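PDB 4A6D: acetylserotonin O-methyltransferase from Homo sapiens, which catalyses transfer of the methyl group of S-adenosyl-L-methionine to N-acetylserotonin, giving melatonin, and works as a homodimer. Local coordinates for residues A[117-122]-A[132-137]; A[196-199]-A[205-208]. One frame throughout, in Å; residues are numbered along the deposited sequence.

Contact 1 (117-122 with 132-137) is a surface contact and contact 2 (196-199 with 205-208) a buried one. Both fall within the O-methyltransferase domain, yet they share no helix or strand: their centres are 37 Å apart, on opposite sides of the chain's centre, and their nearest atoms about 24 Å. Contact 1 sets the turn leading into helix 120-126 against helix 131-135, with the second subunit beside it. Contact 2 joins helix 192-200 to strand 205-210 in the Rossmann-like methyltransferase core. The chemistry follows the place: an imidazole lies against a threonine and a backbone carbonyl at the surface, whereas methionine meets isoleucine in the apolar interior.

Contact 1 of 2, residues A[117-122]-A[132-137]; sequences WGHLAD and LETFGV
His119 and Thr134 are the residues whose CA atoms come nearest, 7.5 Å apart; His119, at the N-cap position of helix 120-126, is the third residue of a type I turn from Trp117 to Leu120, closed by Leu120 N to Trp117 O at 3.2 Å. The imidazole of His119 bridges the gap. Its CG lies anti to the carbonyl carbon (chi1 -54°), which directs the ring at helix 131-135. There CD2 comes within 3.1 Å of Thr134 OG1, an oblique approach by a carbon and hence no conventional hydrogen bond, and within 3.8 Å of Thr134 CG2. One ring face is turned to the backbone of Glu133, whose C stands 4.2 Å above the plane, displaced from the ring centre; NE2 is 3.8 Å from Glu133 O, too far for a bond. The Thr134 hydroxyl is bonded to Gln130 O, the carbonyl of the residue just before helix 131-135. Cutting His119 back to an alanine is likely to open a gap beside Thr134 and remove most of the direct packing between the two helix ends. The nine residues between the segments, which include the rest of helix 120-126, bring helix 131-135 back against that helix's N-terminal turn, within the methyltransferase domain. The second subunit packs on other residues here: Trp117 meets its Phe19 edge-to-face, while Trp117 NE1 hydrogen-bonds within the chain to OD1 of Asn302, a substrate-binding residue. Thr134 also packs on Arg115 and Cys116 of helix 103-117.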
loop_
_atom_site.group_PDB
_atom_site.type_symbol
_atom_site.label_atom_id
_atom_site.label_comp_id
_atom_site.label_asym_id
_atom_site.label_seq_id
_atom_site.Cartn_x
_atom_site.Cartn_y
_atom_site.Cartn_z
ATOM N N TRP A 117 -8.286 4.538 3.080
ATOM C CA TRP A 117 -7.835 3.206 3.480
ATOM C C TRP A 117 -7.059 3.114 4.806
ATOM O O TRP A 117 -6.997 2.037 5.398
ATOM C CB TRP A 117 -7.170 2.470 2.317
ATOM C CG TRP A 117 -8.153 1.770 1.422
ATOM C CD1 TRP A 117 -9.016 2.344 0.528
ATOM C CD2 TRP A 117 -8.404 0.359 1.375
ATOM N NE1 TRP A 117 -9.710 1.366 -0.147
ATOM C CE2 TRP A 117 -9.386 0.142 0.382
ATOM C CE3 TRP A 117 -7.882 -0.754 2.074
ATOM C CZ2 TRP A 117 -9.854 -1.135 0.062
ATOM C CZ3 TRP A 117 -8.348 -2.018 1.755
ATOM C CH2 TRP A 117 -9.330 -2.198 0.759
ATOM N N GLY A 118 -6.554 4.241 5.302
ATOM C CA GLY A 118 -5.923 4.289 6.616
ATOM C C GLY A 118 -6.955 4.048 7.708
ATOM O O GLY A 118 -6.640 3.529 8.781
ATOM N N HIS A 119 -8.218 4.375 7.405
ATOM C CA HIS A 119 -9.362 4.183 8.295
ATOM C C HIS A 119 -10.113 2.864 7.989
ATOM O O HIS A 119 -11.287 2.757 8.341
ATOM C CB HIS A 119 -10.318 5.397 8.222
ATOM C CG HIS A 119 -9.641 6.701 8.483
ATOM N ND1 HIS A 119 -9.370 7.124 9.766
ATOM C CD2 HIS A 119 -9.179 7.623 7.609
ATOM C CE1 HIS A 119 -8.747 8.285 9.638
ATOM N NE2 HIS A 119 -8.615 8.631 8.360
ATOM N N LEU A 120 -9.420 1.852 7.404
ATOM C CA LEU A 120 -10.000 0.548 7.035
ATOM C C LEU A 120 -10.613 -0.197 8.217
ATOM O O LEU A 120 -11.737 -0.698 8.097
ATOM C CB LEU A 120 -9.007 -0.373 6.276
ATOM C CG LEU A 120 -9.558 -1.759 5.886
ATOM C CD1 LEU A 120 -10.754 -1.645 4.939
ATOM C CD2 LEU A 120 -8.522 -2.612 5.270
ATOM N N ALA A 121 -9.878 -0.276 9.335
ATOM C CA ALA A 121 -10.301 -0.974 10.546
ATOM C C ALA A 121 -11.638 -0.450 11.071
ATOM O O ALA A 121 -12.479 -1.258 11.466
ATOM C CB ALA A 121 -9.222 -0.896 11.616
ATOM N N ASP A 122 -11.873 0.879 10.986
ATOM C CA ASP A 122 -13.133 1.470 11.423
ATOM C C ASP A 122 -14.245 1.273 10.424
ATOM O O ASP A 122 -15.387 1.107 10.841
ATOM C CB ASP A 122 -12.975 2.943 11.799
ATOM C CG ASP A 122 -12.063 3.210 12.974
ATOM O OD1 ASP A 122 -11.845 2.272 13.798
ATOM O OD2 ASP A 122 -11.548 4.342 13.070
ATOM N N LEU A 132 -16.150 11.634 6.353
ATOM C CA LEU A 132 -16.168 12.573 7.469
ATOM C C LEU A 132 -14.933 12.387 8.371
ATOM O O LEU A 132 -14.356 13.381 8.829
ATOM C CB LEU A 132 -17.475 12.468 8.282
ATOM C CG LEU A 132 -17.699 13.611 9.301
ATOM C CD1 LEU A 132 -18.609 14.685 8.745
ATOM C CD2 LEU A 132 -18.223 13.085 10.627
ATOM N N GLU A 133 -14.513 11.124 8.606
ATOM C CA GLU A 133 -13.362 10.819 9.476
ATOM C C GLU A 133 -12.022 11.106 8.812
ATOM O O GLU A 133 -11.043 11.299 9.514
ATOM C CB GLU A 133 -13.413 9.364 9.990
ATOM C CG GLU A 133 -14.670 9.005 10.775
ATOM C CD GLU A 133 -15.865 8.446 10.014
ATOM O OE1 GLU A 133 -16.235 9.005 8.954
ATOM O OE2 GLU A 133 -16.486 7.492 10.535
ATOM N N THR A 134 -11.979 11.120 7.468
ATOM C CA THR A 134 -10.762 11.330 6.676
ATOM C C THR A 134 -10.612 12.762 6.186
ATOM O O THR A 134 -9.512 13.307 6.269
ATOM C CB THR A 134 -10.706 10.369 5.451
ATOM O OG1 THR A 134 -11.192 9.081 5.802
ATOM C CG2 THR A 134 -9.321 10.244 4.869
ATOM N N PHE A 135 -11.678 13.329 5.590
ATOM C CA PHE A 135 -11.623 14.654 4.980
ATOM C C PHE A 135 -12.364 15.765 5.713
ATOM O O PHE A 135 -12.234 16.930 5.322
ATOM C CB PHE A 135 -12.062 14.576 3.505
ATOM C CG PHE A 135 -11.253 13.619 2.656
ATOM C CD1 PHE A 135 -9.978 13.958 2.216
ATOM C CD2 PHE A 135 -11.782 12.391 2.267
ATOM C CE1 PHE A 135 -9.237 13.076 1.423
ATOM C CE2 PHE A 135 -11.044 11.515 1.467
ATOM C CZ PHE A 135 -9.776 11.862 1.054
ATOM N N GLY A 136 -13.139 15.405 6.738
ATOM C CA GLY A 136 -13.967 16.344 7.498
ATOM C C GLY A 136 -15.250 16.716 6.765
ATOM O O GLY A 136 -16.122 17.398 7.317
ATOM N N VAL A 137 -15.370 16.247 5.511
ATOM C CA VAL A 137 -16.468 16.510 4.588
ATOM C C VAL A 137 -17.685 15.565 4.809
ATOM O O VAL A 137 -17.538 14.337 4.671
ATOM C CB VAL A 137 -15.951 16.520 3.111
ATOM C CG1 VAL A 137 -17.098 16.575 2.099
ATOM C CG2 VAL A 137 -14.979 17.676 2.875
#

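Contact 2 of 2, residues A[196-199]-A[205-208]; sequences ECMS and KITV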
loop_
_atom_site.group_PDB
_atom_site.type_symbol
_atom_site.label_atom_id
_atom_site.label_comp_id
_atom_site.label_asym_id
_atom_site.label_seq_id
_atom_site.Cartn_x
_atom_site.Cartn_y
_atom_site.Cartn_z
ATOM N N GLU A 196 -16.475 5.809 -27.222
ATOM C CA GLU A 196 -16.066 4.477 -27.667
ATOM C C GLU A 196 -17.238 3.750 -28.286
ATOM O O GLU A 196 -17.098 3.158 -29.360
ATOM C CB GLU A 196 -15.481 3.669 -26.492
ATOM C CG GLU A 196 -15.099 2.235 -26.829
ATOM C CD GLU A 196 -13.823 2.044 -27.621
ATOM O OE1 GLU A 196 -12.736 2.334 -27.071
ATOM O OE2 GLU A 196 -13.903 1.529 -28.760
ATOM N N CYS A 197 -18.400 3.819 -27.624
ATOM C CA CYS A 197 -19.639 3.197 -28.081
ATOM C C CYS A 197 -20.040 3.633 -29.496
ATOM O O CYS A 197 -20.353 2.782 -30.332
ATOM C CB CYS A 197 -20.754 3.446 -27.077
ATOM S SG CYS A 197 -22.033 2.177 -27.082
ATOM N N MET A 198 -19.951 4.942 -29.774
ATOM C CA MET A 198 -20.262 5.542 -31.061
ATOM C C MET A 198 -19.320 5.190 -32.205
ATOM O O MET A 198 -19.771 5.091 -33.339
ATOM C CB MET A 198 -20.496 7.040 -30.914
ATOM C CG MET A 198 -21.677 7.357 -30.013
ATOM S SD MET A 198 -23.256 6.610 -30.535
ATOM C CE MET A 198 -23.410 5.203 -29.396
ATOM N N SER A 199 -18.034 4.968 -31.928
ATOM C CA SER A 199 -17.085 4.556 -32.968
ATOM C C SER A 199 -17.327 3.075 -33.292
ATOM O O SER A 199 -17.259 2.673 -34.457
ATOM C CB SER A 199 -15.644 4.791 -32.519
ATOM O OG SER A 199 -15.345 4.067 -31.340
ATOM N N LYS A 205 -26.832 6.347 -31.753
ATOM C CA LYS A 205 -26.760 7.688 -31.161
ATOM C C LYS A 205 -26.864 7.511 -29.640
ATOM O O LYS A 205 -27.536 6.586 -29.172
ATOM C CB LYS A 205 -27.887 8.598 -31.666
ATOM C CG LYS A 205 -27.483 9.542 -32.801
ATOM C CD LYS A 205 -28.574 9.680 -33.896
ATOM C CE LYS A 205 -29.645 10.720 -33.615
ATOM N NZ LYS A 205 -30.733 10.719 -34.646
ATOM N N ILE A 206 -26.193 8.384 -28.868
ATOM C CA ILE A 206 -26.166 8.298 -27.397
ATOM C C ILE A 206 -26.315 9.648 -26.636
ATOM O O ILE A 206 -25.709 10.656 -27.028
ATOM C CB ILE A 206 -24.895 7.511 -26.935
ATOM C CG1 ILE A 206 -24.968 7.056 -25.462
ATOM C CG2 ILE A 206 -23.623 8.302 -27.208
ATOM C CD1 ILE A 206 -24.062 5.821 -25.121
ATOM N N THR A 207 -27.055 9.627 -25.503
ATOM C CA THR A 207 -27.112 10.759 -24.590
ATOM C C THR A 207 -26.342 10.407 -23.302
ATOM O O THR A 207 -26.600 9.364 -22.694
ATOM C CB THR A 207 -28.533 11.204 -24.343
ATOM O OG1 THR A 207 -29.058 11.582 -25.605
ATOM C CG2 THR A 207 -28.626 12.389 -23.364
ATOM N N VAL A 208 -25.405 11.270 -22.895
ATOM C CA VAL A 208 -24.691 11.096 -21.630
ATOM C C VAL A 208 -25.525 11.815 -20.556
ATOM O O VAL A 208 -25.774 13.020 -20.668
ATOM C CB VAL A 208 -23.214 11.569 -21.678
ATOM C CG1 VAL A 208 -22.553 11.456 -20.308
ATOM C CG2 VAL A 208 -22.411 10.774 -22.711
#
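With CG anti to the carbonyl carbon (chi1 -62°) and bends at chi2 and chi3, the Met198 chain curls over Ile206 instead of running straight on. Ile206 has CG1 anti to the backbone N (chi1 -165°), which puts the CG2 branch between N and the carbonyl carbon and presents it to the helix. Three successive atoms of Met198 bear on the beta-branched end of Ile206, CG and SD on the CG2 methyl and CE on CB and CG2. CG touches Ile206 CG2 at 3.5 Å, SD lies 3.8 Å from the same methyl, and CE closes on Ile206 CB at 3.7 Å. The two side chains are thus gripped along the methionine's length and not at its end alone. SD also rests 3.7 Å from Lys205 CA, so the sulfur packs against the strand backbone where the CB of the lysine points away from the helix. No hydrogen bond crosses between the segments; the evidence is for apolar packing alone, with 161 Å² buried in all. The pair belongs to a beta-alpha-beta crossover, strand 182-186, helix 192-200 and strand 205-210, as in Rossmann-like methyltransferases, and the side chain of Ile206 is about 10 Å from the bound S-adenosylmethionine. Strand 205-210 runs between parallel strands 182-186 and 230-234: Ile206 touches Met183 on the one and Ile230 on the other, Met198 also reaches Ile230, and Cys197 packs on Leu172 of helix 164-173.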